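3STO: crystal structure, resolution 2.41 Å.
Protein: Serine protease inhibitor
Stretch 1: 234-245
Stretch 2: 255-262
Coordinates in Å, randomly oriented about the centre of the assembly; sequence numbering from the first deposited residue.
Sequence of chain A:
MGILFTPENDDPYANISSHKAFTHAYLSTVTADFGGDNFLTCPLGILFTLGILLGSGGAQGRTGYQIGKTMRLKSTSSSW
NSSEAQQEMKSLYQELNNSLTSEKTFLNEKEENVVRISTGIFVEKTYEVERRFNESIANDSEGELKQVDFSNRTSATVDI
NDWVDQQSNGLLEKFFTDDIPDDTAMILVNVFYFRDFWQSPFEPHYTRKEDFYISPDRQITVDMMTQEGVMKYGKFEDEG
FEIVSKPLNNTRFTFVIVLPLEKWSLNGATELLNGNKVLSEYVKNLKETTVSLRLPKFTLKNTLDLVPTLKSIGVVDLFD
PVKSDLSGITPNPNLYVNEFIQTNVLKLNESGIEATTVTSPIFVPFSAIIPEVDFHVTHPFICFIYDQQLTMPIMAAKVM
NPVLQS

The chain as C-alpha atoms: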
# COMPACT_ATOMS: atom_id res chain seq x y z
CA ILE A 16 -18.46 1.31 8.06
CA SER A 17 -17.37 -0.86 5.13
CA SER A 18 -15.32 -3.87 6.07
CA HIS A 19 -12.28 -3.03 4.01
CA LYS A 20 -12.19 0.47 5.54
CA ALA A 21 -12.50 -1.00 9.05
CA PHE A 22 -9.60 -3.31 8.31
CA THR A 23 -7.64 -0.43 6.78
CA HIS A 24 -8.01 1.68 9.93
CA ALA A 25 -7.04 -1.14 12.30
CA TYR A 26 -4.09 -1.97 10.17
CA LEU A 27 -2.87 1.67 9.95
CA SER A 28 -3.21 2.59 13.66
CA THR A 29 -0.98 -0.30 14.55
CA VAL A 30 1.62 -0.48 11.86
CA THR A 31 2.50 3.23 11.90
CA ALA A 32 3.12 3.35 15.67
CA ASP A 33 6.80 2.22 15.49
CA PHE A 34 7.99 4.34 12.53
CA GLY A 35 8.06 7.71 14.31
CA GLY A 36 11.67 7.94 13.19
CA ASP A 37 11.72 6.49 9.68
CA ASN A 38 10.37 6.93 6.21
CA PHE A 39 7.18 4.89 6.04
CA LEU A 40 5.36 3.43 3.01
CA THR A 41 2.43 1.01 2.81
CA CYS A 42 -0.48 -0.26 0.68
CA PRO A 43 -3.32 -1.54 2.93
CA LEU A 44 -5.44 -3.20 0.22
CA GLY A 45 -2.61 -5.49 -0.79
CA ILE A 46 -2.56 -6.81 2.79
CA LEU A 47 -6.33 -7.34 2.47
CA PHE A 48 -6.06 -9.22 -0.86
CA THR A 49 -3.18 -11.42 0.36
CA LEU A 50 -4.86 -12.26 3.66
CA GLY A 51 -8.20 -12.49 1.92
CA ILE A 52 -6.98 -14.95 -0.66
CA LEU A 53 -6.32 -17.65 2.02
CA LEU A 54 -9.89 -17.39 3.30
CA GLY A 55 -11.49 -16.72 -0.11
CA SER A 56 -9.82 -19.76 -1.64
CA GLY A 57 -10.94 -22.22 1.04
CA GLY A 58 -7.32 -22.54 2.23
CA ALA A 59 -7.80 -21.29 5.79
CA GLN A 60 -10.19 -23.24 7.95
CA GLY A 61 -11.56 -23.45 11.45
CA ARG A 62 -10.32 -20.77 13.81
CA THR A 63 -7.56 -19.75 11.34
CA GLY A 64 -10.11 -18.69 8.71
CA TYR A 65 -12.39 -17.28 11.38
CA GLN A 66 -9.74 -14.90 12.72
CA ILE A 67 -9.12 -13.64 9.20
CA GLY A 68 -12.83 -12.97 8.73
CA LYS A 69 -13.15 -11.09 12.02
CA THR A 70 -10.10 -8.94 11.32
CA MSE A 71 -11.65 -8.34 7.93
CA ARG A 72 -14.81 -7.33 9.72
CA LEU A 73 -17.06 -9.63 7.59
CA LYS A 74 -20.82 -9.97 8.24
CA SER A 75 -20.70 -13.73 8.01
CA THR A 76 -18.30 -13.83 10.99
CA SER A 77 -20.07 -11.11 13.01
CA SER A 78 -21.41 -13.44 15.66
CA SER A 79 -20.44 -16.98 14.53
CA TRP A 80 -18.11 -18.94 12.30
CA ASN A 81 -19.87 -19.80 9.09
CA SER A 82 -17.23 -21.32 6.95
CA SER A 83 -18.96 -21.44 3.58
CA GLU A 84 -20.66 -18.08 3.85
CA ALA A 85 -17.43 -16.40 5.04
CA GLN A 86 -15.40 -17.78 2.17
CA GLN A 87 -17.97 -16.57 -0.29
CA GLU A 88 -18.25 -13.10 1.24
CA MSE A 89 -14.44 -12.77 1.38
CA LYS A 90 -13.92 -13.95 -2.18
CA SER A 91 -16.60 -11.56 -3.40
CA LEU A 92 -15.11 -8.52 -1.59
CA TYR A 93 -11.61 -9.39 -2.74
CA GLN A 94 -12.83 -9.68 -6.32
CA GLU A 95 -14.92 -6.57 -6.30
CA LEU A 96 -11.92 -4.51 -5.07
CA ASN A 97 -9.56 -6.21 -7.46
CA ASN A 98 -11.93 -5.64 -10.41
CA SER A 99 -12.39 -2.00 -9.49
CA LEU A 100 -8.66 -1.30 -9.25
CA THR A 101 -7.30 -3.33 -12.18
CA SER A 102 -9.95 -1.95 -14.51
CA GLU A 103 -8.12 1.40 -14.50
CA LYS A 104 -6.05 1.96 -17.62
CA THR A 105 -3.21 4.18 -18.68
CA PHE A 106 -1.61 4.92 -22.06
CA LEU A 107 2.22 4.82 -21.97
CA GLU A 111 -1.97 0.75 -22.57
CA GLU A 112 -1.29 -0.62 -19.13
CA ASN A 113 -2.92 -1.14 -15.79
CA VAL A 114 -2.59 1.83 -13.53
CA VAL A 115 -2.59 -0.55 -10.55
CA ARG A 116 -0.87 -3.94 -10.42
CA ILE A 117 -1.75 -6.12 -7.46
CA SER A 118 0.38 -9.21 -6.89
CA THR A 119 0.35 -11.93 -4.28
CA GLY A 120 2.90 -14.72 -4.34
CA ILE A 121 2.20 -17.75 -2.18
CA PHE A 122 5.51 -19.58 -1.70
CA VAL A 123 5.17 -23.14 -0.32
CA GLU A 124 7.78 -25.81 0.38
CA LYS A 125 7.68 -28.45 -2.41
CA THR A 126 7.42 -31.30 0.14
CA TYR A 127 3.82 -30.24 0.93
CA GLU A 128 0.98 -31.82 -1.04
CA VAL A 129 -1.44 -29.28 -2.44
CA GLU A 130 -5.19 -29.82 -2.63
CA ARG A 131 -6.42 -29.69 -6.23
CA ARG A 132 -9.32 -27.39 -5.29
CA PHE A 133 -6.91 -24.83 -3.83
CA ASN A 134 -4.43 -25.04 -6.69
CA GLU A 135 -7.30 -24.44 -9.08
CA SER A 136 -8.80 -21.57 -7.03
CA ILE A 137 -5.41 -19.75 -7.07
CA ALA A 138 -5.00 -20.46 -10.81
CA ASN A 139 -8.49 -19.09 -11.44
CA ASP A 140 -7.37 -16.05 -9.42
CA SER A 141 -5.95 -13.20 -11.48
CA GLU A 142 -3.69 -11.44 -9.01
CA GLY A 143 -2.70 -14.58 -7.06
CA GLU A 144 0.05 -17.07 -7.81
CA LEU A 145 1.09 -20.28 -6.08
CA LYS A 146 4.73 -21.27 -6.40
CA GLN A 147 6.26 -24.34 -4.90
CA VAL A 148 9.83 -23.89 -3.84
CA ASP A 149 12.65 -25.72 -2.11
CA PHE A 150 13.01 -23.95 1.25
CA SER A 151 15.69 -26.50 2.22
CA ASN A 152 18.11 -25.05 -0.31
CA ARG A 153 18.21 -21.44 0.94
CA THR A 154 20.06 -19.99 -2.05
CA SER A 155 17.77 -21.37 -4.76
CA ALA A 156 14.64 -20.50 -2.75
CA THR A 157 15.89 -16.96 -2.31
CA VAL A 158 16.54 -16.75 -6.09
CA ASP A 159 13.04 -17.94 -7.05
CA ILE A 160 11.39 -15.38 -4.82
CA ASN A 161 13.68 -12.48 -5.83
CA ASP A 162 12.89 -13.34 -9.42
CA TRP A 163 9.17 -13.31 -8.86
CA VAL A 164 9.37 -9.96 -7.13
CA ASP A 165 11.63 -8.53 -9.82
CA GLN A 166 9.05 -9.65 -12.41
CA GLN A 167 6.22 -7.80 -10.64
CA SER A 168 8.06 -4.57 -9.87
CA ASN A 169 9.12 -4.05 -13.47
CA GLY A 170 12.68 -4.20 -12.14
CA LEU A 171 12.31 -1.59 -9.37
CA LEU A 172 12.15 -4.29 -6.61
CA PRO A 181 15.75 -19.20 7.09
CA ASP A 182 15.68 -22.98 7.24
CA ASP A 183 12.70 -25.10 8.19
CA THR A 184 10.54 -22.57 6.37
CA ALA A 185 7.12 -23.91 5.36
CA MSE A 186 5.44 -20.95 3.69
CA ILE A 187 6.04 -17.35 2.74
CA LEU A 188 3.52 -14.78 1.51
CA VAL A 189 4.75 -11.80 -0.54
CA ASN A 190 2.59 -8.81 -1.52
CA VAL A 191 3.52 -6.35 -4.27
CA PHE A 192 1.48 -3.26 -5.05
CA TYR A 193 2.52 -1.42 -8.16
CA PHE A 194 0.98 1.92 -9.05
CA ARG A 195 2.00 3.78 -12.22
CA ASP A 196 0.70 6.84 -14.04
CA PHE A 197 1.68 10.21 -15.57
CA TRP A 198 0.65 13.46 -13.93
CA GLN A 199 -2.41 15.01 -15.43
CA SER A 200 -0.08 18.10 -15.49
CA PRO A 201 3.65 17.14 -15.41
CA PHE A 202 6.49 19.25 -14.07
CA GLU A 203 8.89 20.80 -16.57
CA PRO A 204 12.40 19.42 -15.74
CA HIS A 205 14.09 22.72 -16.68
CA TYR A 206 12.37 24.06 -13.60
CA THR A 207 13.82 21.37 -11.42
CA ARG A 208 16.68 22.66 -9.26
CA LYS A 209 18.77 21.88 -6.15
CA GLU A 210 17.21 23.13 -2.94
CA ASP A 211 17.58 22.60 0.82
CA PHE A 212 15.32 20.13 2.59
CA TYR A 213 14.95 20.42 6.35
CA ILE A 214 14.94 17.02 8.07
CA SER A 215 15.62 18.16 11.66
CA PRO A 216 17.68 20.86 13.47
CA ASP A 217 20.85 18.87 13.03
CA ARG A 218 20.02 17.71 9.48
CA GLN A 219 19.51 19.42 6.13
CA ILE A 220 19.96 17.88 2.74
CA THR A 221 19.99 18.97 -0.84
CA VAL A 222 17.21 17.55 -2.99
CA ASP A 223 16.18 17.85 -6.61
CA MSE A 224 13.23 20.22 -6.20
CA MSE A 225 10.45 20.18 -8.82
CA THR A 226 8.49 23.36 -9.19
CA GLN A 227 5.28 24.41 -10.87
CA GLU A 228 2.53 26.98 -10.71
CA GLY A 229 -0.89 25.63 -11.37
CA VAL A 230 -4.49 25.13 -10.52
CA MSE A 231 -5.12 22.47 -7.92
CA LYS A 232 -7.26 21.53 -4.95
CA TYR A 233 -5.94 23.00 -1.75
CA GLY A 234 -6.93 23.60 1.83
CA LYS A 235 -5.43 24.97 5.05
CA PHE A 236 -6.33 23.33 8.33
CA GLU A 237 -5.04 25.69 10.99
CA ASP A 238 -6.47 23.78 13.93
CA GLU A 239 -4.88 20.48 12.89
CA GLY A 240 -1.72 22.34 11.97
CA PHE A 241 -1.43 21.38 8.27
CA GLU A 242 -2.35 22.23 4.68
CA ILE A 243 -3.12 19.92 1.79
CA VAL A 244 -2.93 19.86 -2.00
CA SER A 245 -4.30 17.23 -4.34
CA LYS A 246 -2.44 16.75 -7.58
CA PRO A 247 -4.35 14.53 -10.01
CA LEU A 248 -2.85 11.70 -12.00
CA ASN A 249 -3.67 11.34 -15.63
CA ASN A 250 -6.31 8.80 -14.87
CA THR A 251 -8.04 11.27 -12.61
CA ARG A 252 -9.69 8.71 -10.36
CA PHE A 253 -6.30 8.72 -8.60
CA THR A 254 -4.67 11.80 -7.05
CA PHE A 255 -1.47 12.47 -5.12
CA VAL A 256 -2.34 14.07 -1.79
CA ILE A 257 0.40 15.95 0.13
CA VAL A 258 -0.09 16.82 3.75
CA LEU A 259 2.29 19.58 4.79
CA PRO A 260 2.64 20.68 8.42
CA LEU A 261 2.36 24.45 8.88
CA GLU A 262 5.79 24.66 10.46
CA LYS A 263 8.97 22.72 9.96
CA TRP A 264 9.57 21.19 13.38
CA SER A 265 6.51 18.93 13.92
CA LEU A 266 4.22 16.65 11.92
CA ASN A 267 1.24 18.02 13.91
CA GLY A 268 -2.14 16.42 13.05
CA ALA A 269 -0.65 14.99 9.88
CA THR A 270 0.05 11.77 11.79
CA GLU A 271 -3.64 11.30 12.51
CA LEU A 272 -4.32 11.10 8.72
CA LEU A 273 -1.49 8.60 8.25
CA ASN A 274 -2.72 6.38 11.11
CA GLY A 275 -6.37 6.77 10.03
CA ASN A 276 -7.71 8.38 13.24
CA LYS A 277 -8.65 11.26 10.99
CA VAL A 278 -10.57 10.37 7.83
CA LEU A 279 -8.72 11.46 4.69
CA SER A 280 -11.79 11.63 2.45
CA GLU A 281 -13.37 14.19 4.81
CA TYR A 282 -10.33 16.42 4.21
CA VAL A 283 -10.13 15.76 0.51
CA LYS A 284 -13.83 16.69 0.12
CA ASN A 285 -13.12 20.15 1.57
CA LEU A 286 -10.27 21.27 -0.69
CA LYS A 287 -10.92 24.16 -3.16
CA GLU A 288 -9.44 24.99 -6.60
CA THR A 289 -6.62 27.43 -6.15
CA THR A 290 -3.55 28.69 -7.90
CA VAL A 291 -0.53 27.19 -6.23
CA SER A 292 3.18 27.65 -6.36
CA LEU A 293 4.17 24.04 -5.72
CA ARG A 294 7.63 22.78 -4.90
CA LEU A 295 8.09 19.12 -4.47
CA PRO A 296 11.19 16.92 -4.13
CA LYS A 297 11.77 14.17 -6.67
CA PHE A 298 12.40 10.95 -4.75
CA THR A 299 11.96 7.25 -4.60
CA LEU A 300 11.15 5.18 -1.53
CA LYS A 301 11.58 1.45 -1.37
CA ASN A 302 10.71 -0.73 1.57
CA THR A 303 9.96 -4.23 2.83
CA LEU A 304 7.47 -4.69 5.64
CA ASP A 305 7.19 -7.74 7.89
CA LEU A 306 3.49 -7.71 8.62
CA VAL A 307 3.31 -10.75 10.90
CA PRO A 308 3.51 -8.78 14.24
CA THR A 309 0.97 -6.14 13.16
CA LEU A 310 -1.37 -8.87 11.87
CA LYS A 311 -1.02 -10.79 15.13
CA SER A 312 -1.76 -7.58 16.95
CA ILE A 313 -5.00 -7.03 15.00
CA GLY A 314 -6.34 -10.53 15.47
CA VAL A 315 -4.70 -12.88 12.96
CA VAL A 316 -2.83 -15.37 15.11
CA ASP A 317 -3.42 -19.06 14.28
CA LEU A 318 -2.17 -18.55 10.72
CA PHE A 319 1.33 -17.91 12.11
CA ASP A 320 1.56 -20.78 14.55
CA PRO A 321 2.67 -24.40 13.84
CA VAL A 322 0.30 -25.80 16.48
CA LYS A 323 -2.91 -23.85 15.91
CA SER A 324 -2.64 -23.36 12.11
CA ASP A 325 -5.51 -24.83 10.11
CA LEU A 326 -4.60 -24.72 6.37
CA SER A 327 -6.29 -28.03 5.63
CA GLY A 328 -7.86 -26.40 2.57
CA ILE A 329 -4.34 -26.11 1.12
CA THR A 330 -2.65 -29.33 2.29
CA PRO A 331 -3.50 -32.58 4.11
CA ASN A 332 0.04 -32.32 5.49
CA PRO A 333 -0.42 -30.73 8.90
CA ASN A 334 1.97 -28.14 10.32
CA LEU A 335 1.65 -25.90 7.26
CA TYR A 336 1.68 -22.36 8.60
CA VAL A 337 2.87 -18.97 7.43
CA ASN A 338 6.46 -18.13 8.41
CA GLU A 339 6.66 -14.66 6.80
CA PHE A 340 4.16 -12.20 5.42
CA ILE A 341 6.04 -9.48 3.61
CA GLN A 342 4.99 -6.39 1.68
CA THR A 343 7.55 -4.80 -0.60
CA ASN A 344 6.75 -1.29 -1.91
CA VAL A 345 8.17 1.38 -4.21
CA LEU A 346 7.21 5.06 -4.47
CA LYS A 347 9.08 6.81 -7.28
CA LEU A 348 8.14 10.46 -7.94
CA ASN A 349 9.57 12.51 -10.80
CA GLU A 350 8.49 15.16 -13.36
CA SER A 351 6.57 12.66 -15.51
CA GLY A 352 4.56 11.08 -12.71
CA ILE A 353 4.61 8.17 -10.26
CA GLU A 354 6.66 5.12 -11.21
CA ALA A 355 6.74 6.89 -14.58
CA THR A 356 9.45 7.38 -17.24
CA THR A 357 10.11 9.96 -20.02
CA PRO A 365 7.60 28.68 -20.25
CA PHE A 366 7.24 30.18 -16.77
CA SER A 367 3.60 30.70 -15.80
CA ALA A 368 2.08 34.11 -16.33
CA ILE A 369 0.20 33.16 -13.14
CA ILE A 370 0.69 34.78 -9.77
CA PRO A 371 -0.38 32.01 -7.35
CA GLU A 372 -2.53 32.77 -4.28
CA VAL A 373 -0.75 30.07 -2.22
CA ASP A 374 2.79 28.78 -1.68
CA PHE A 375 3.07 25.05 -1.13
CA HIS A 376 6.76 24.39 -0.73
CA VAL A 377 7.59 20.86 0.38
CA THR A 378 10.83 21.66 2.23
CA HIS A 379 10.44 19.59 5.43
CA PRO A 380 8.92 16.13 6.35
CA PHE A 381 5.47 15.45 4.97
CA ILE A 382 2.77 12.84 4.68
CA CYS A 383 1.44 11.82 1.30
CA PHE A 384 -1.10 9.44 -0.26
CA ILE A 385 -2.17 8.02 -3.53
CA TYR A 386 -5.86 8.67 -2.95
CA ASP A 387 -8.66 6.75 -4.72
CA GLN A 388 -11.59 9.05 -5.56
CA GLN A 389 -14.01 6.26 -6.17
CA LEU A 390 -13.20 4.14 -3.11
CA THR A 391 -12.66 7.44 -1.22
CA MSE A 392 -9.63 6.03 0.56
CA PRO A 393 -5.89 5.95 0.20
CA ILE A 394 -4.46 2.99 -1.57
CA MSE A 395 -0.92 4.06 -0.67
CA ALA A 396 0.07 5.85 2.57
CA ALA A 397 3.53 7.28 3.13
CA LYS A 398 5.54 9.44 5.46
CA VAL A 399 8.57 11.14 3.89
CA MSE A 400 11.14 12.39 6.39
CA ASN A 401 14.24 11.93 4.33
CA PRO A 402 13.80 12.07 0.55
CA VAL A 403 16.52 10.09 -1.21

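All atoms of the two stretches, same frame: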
# COMPACT_ATOMS: atom_id res chain seq x y z
N GLY A 234 -6.23 23.20 0.63
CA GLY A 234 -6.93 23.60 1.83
C GLY A 234 -5.93 23.78 2.96
O GLY A 234 -4.94 23.03 3.03
N LYS A 235 -6.22 24.74 3.84
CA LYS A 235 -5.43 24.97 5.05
C LYS A 235 -6.21 24.63 6.30
O LYS A 235 -7.32 25.10 6.49
CB LYS A 235 -5.01 26.43 5.11
CG LYS A 235 -4.18 26.78 6.32
CD LYS A 235 -3.14 27.88 5.95
CE LYS A 235 -3.41 29.20 6.67
NZ LYS A 235 -2.69 30.37 6.05
N PHE A 236 -5.62 23.80 7.16
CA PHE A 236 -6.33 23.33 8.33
C PHE A 236 -5.56 23.76 9.57
O PHE A 236 -4.79 23.00 10.14
CB PHE A 236 -6.55 21.82 8.23
CG PHE A 236 -7.31 21.41 6.98
CD1 PHE A 236 -6.64 21.21 5.78
CD2 PHE A 236 -8.69 21.26 7.01
CE1 PHE A 236 -7.32 20.87 4.64
CE2 PHE A 236 -9.38 20.89 5.87
CZ PHE A 236 -8.69 20.70 4.67
N GLU A 237 -5.81 25.00 9.96
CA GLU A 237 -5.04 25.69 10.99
C GLU A 237 -5.08 24.97 12.32
O GLU A 237 -4.07 24.86 13.01
CB GLU A 237 -5.59 27.09 11.17
CG GLU A 237 -5.03 28.11 10.20
CD GLU A 237 -3.73 28.72 10.72
OE1 GLU A 237 -3.23 28.26 11.77
OE2 GLU A 237 -3.21 29.67 10.08
N ASP A 238 -6.26 24.48 12.67
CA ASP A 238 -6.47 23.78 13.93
C ASP A 238 -5.75 22.43 14.00
O ASP A 238 -5.26 22.06 15.04
CB ASP A 238 -7.97 23.61 14.17
CG ASP A 238 -8.62 24.87 14.71
OD1 ASP A 238 -9.71 24.75 15.31
OD2 ASP A 238 -8.05 25.99 14.54
N GLU A 239 -5.66 21.71 12.89
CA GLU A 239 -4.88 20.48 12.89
C GLU A 239 -3.41 20.74 12.57
O GLU A 239 -2.59 19.84 12.59
CB GLU A 239 -5.46 19.48 11.89
CG GLU A 239 -6.91 19.11 12.17
CD GLU A 239 -7.92 19.97 11.44
OE1 GLU A 239 -7.65 21.16 11.17
OE2 GLU A 239 -9.01 19.44 11.15
N GLY A 240 -3.09 21.98 12.26
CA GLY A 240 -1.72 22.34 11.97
C GLY A 240 -1.12 21.89 10.65
O GLY A 240 0.11 21.74 10.55
N PHE A 241 -1.96 21.70 9.62
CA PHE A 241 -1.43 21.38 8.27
C PHE A 241 -2.22 21.98 7.08
O PHE A 241 -3.28 22.57 7.24
CB PHE A 241 -1.29 19.86 8.13
CG PHE A 241 -2.58 19.10 8.34
CD1 PHE A 241 -3.63 19.17 7.41
CD2 PHE A 241 -2.75 18.29 9.44
CE1 PHE A 241 -4.81 18.47 7.59
CE2 PHE A 241 -3.93 17.59 9.64
CZ PHE A 241 -4.98 17.68 8.71
N GLU A 242 -1.67 21.82 5.90
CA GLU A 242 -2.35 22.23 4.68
C GLU A 242 -2.19 21.10 3.69
O GLU A 242 -1.26 20.31 3.81
CB GLU A 242 -1.80 23.58 4.12
CG GLU A 242 -0.26 23.66 3.91
CD GLU A 242 0.28 25.10 3.57
OE1 GLU A 242 -0.52 26.03 3.28
OE2 GLU A 242 1.52 25.32 3.58
N ILE A 243 -3.07 21.05 2.69
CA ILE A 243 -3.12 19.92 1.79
C ILE A 243 -3.32 20.38 0.35
O ILE A 243 -4.10 21.30 0.11
CB ILE A 243 -4.31 18.97 2.21
CG1 ILE A 243 -4.08 18.41 3.61
CG2 ILE A 243 -4.53 17.84 1.19
CD1 ILE A 243 -5.16 17.46 4.07
N VAL A 244 -2.63 19.73 -0.59
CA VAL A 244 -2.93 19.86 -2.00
C VAL A 244 -3.21 18.50 -2.55
O VAL A 244 -2.73 17.50 -2.02
CB VAL A 244 -1.78 20.51 -2.90
CG1 VAL A 244 -1.65 21.99 -2.63
CG2 VAL A 244 -0.45 19.77 -2.75
N SER A 245 -4.00 18.46 -3.62
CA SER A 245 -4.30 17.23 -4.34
C SER A 245 -3.87 17.42 -5.78
O SER A 245 -4.32 18.34 -6.44
CB SER A 245 -5.78 16.96 -4.29
OG SER A 245 -6.00 15.62 -4.59
N PHE A 255 -2.54 12.48 -6.09
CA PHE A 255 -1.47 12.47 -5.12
C PHE A 255 -1.74 13.55 -4.10
O PHE A 255 -1.76 14.72 -4.45
CB PHE A 255 -0.15 12.74 -5.81
CG PHE A 255 1.04 12.59 -4.92
CD1 PHE A 255 1.38 11.34 -4.38
CD2 PHE A 255 1.88 13.68 -4.71
CE1 PHE A 255 2.55 11.18 -3.58
CE2 PHE A 255 3.04 13.54 -3.90
CZ PHE A 255 3.36 12.28 -3.34
N VAL A 256 -1.99 13.16 -2.85
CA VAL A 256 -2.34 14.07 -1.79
C VAL A 256 -1.11 14.31 -0.90
O VAL A 256 -0.53 13.35 -0.41
CB VAL A 256 -3.52 13.53 -0.98
CG1 VAL A 256 -3.81 14.42 0.26
CG2 VAL A 256 -4.76 13.40 -1.90
N ILE A 257 -0.70 15.57 -0.76
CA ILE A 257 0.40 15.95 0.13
C ILE A 257 -0.13 16.65 1.34
O ILE A 257 -0.98 17.53 1.24
CB ILE A 257 1.46 16.81 -0.57
CG1 ILE A 257 1.82 16.18 -1.94
CG2 ILE A 257 2.72 17.02 0.32
CD1 ILE A 257 2.22 17.23 -2.97
N VAL A 258 0.32 16.21 2.50
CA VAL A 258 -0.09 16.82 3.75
C VAL A 258 1.12 17.48 4.38
O VAL A 258 2.05 16.80 4.82
CB VAL A 258 -0.67 15.80 4.74
CG1 VAL A 258 -1.18 16.52 5.98
CG2 VAL A 258 -1.80 15.00 4.10
N LEU A 259 1.11 18.81 4.40
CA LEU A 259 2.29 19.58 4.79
C LEU A 259 2.01 20.32 6.09
O LEU A 259 1.14 21.19 6.16
CB LEU A 259 2.71 20.56 3.67
CG LEU A 259 4.07 21.26 3.87
CD1 LEU A 259 5.25 20.25 3.83
CD2 LEU A 259 4.28 22.36 2.85
N PRO A 260 2.75 19.96 7.15
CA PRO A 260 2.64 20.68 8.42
C PRO A 260 2.92 22.17 8.24
O PRO A 260 3.78 22.56 7.44
CB PRO A 260 3.73 20.05 9.27
CG PRO A 260 3.93 18.69 8.67
CD PRO A 260 3.79 18.91 7.19
N LEU A 261 2.18 23.00 8.97
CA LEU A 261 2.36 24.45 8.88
C LEU A 261 3.73 24.97 9.34
O LEU A 261 4.17 26.02 8.92
CB LEU A 261 1.19 25.17 9.55
CG LEU A 261 -0.06 24.92 8.70
CD1 LEU A 261 -1.33 25.47 9.34
CD2 LEU A 261 0.14 25.52 7.33
N GLU A 262 4.44 24.22 10.16
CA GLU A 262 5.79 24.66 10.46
C GLU A 262 6.74 23.50 10.22
O GLU A 262 6.31 22.42 9.84
CB GLU A 262 5.91 25.18 11.89
CG GLU A 262 6.41 24.13 12.85
CD GLU A 262 5.31 23.25 13.36
OE1 GLU A 262 4.67 23.65 14.36
OE2 GLU A 262 5.08 22.17 12.76

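Two antiparallel strands, 241-245 and 255-260, are joined edge to edge by a backbone ladder, with branched aliphatic side chains packing on both faces, an aromatic ring joining them on one, and a leucine covering one end. The main chain sets the register. Glu242 and Leu259 form a reciprocal pair, N of each to O of the other at 2.9 Å. In the next such pair, Ile257 N reaches Val244 O at 3.1 Å, while the return bond from Val244 N to Ile257 O is weak at 3.3 Å. Beyond the strand, Leu261 N donates to Gly240 O at 2.9 Å, a nearly straight bond. Gly240 has positive phi, a conformation that favours glycine, as the chain turns into the strand.

Side chains alternate between faces. On one, Ile243 CG2 packs 3.6 Å from Val256 CG1, and Val258 CG1 lies over a face of the Phe241 ring, 3.8 Å from Phe241 CG; beta-branched residues suit these buried, extended positions. On the other, Val244 CG2 meets Ile257 CD1 at 3.7 Å. Pro260, having no N-H, sits at a non-hydrogen-bonded position opposite Phe241, so no rung is lost. Leu261 contributes the largest covered area: its CD2 lies 3.8 Å from Glu242 CD and its CG 3.8 Å from Phe241 CA. In all, 654 Å² is buried.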